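Uncharacterized protein (Shigella flexneri 5a str. M90T, PDB 5EUR) is of unknown function, a small, mostly helical protein that belongs to an uncharacterised domain family. Local coordinates at residues A[45-50]-A[71-76]. Numbering follows the deposited sequence.
Sequences SDMANS and SRWWAQ
Trp73, near the end of helix 68-75, lays its indole over the start of helix 47-59, where it meets Met47 and Ser50 of the first turn and Ser45 just before it. Apolar and sulfur contacts dominate. Met47 approaches the indole obliquely, its CB and CG each 3.8 Å from Trp73 CE3. Its SD alone stands over one face, set toward the rim, 4.6 Å from the centroid of the five-membered ring and 28° off the normal, a Met-aromatic contact. Extended torsions, chi1 177° and chi2 -179°, carry the sulfur there; the bend at chi3 turns only the terminal methyl, which leads away. At the edge of the ring, close to its plane, Ser50 OG approaches Trp73 CE3 to 3.8 Å. Ser45 adds a backbone touch, CA to Trp73 CH2 at 4.1 Å. Within 71-76, Gln76 N and Gln76 NE2 both reach Arg72 O, from opposite faces of its carbonyl plane, as the helix ends; Gln76 NE2 lies 3.0 Å from Arg72 O. Neighbouring Trp74 turns elsewhere, its NE1 bonded to Asn55, while Tyr70 meets the Trp73 ring steeply. The two segments share no hydrogen bond, so the contact around this partly exposed indole is probably held mainly by dispersion, with the sulfur adding its Met-aromatic share.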
# COMPACT_ATOMS: atom_id res chain seq x y z
N SER A 45 -12.53 6.90 -12.91
CA SER A 45 -13.80 6.45 -13.47
C SER A 45 -13.61 5.33 -14.49
O SER A 45 -14.47 5.12 -15.35
CB SER A 45 -14.54 7.64 -14.09
OG SER A 45 -14.94 8.53 -13.06
N ASP A 46 -12.49 4.61 -14.41
CA ASP A 46 -12.18 3.50 -15.30
C ASP A 46 -12.86 2.24 -14.77
O ASP A 46 -12.25 1.36 -14.14
CB ASP A 46 -10.67 3.35 -15.42
CG ASP A 46 -10.26 2.36 -16.46
OD1 ASP A 46 -11.12 1.70 -17.06
OD2 ASP A 46 -9.03 2.27 -16.68
N MET A 47 -14.16 2.15 -15.08
CA MET A 47 -15.03 1.11 -14.54
C MET A 47 -14.59 -0.29 -14.98
O MET A 47 -14.80 -1.26 -14.24
CB MET A 47 -16.47 1.40 -15.00
CG MET A 47 -17.52 0.39 -14.61
SD MET A 47 -19.12 0.93 -15.28
CE MET A 47 -18.79 0.84 -17.03
N ALA A 48 -14.00 -0.42 -16.17
CA ALA A 48 -13.50 -1.72 -16.59
C ALA A 48 -12.39 -2.20 -15.66
O ALA A 48 -12.37 -3.38 -15.25
CB ALA A 48 -13.00 -1.64 -18.03
N ASN A 49 -11.49 -1.30 -15.28
CA ASN A 49 -10.39 -1.67 -14.39
C ASN A 49 -10.91 -1.98 -12.99
O ASN A 49 -10.51 -2.98 -12.37
CB ASN A 49 -9.35 -0.55 -14.33
CG ASN A 49 -8.03 -1.01 -13.73
OD1 ASN A 49 -7.84 -2.19 -13.43
ND2 ASN A 49 -7.10 -0.07 -13.54
N SER A 50 -11.81 -1.13 -12.47
CA SER A 50 -12.31 -1.40 -11.12
C SER A 50 -13.13 -2.68 -11.10
O SER A 50 -13.10 -3.42 -10.10
CB SER A 50 -13.10 -0.21 -10.58
OG SER A 50 -14.21 0.17 -11.38
N SER A 71 -18.32 -0.70 -6.04
CA SER A 71 -19.09 -1.93 -5.80
C SER A 71 -20.42 -1.93 -6.54
O SER A 71 -20.84 -2.97 -7.06
CB SER A 71 -19.32 -2.12 -4.32
OG SER A 71 -18.10 -2.42 -3.66
N ARG A 72 -21.12 -0.80 -6.57
CA ARG A 72 -22.41 -0.78 -7.25
C ARG A 72 -22.24 -0.99 -8.76
O ARG A 72 -22.97 -1.78 -9.38
CB ARG A 72 -23.15 0.52 -6.93
CG ARG A 72 -23.36 0.69 -5.42
CD ARG A 72 -24.34 1.79 -5.04
NE ARG A 72 -23.73 3.12 -5.07
CZ ARG A 72 -23.11 3.68 -4.04
NH1 ARG A 72 -23.00 3.03 -2.88
NH2 ARG A 72 -22.59 4.90 -4.16
N TRP A 73 -21.23 -0.32 -9.35
CA TRP A 73 -20.86 -0.60 -10.73
C TRP A 73 -20.58 -2.08 -10.95
O TRP A 73 -21.09 -2.68 -11.89
CB TRP A 73 -19.62 0.20 -11.15
CG TRP A 73 -19.72 1.69 -11.14
CD1 TRP A 73 -20.85 2.44 -11.04
CD2 TRP A 73 -18.63 2.61 -11.31
NE1 TRP A 73 -20.53 3.78 -11.12
CE2 TRP A 73 -19.17 3.91 -11.28
CE3 TRP A 73 -17.25 2.46 -11.46
CZ2 TRP A 73 -18.38 5.06 -11.40
CZ3 TRP A 73 -16.46 3.60 -11.60
CH2 TRP A 73 -17.03 4.88 -11.55
N TRP A 74 -19.75 -2.68 -10.07
CA TRP A 74 -19.37 -4.07 -10.26
C TRP A 74 -20.57 -5.00 -10.17
O TRP A 74 -20.70 -5.94 -10.96
CB TRP A 74 -18.30 -4.45 -9.22
CG TRP A 74 -18.04 -5.92 -9.08
CD1 TRP A 74 -17.29 -6.73 -9.89
CD2 TRP A 74 -18.55 -6.77 -8.04
NE1 TRP A 74 -17.29 -8.02 -9.40
CE2 TRP A 74 -18.07 -8.07 -8.28
CE3 TRP A 74 -19.37 -6.54 -6.92
CZ2 TRP A 74 -18.38 -9.15 -7.44
CZ3 TRP A 74 -19.68 -7.62 -6.09
CH2 TRP A 74 -19.17 -8.90 -6.35
N ALA A 75 -21.47 -4.72 -9.23
CA ALA A 75 -22.63 -5.58 -8.99
C ALA A 75 -23.61 -5.55 -10.15
O ALA A 75 -24.37 -6.50 -10.36
CB ALA A 75 -23.34 -5.17 -7.71
N GLN A 76 -23.64 -4.45 -10.91
CA GLN A 76 -24.50 -4.41 -12.09
C GLN A 76 -23.72 -4.46 -13.40
O GLN A 76 -24.21 -4.00 -14.44
CB GLN A 76 -25.42 -3.20 -12.00
CG GLN A 76 -26.32 -3.30 -10.77
CD GLN A 76 -26.80 -1.97 -10.22
OE1 GLN A 76 -27.90 -1.52 -10.53
NE2 GLN A 76 -25.97 -1.33 -9.41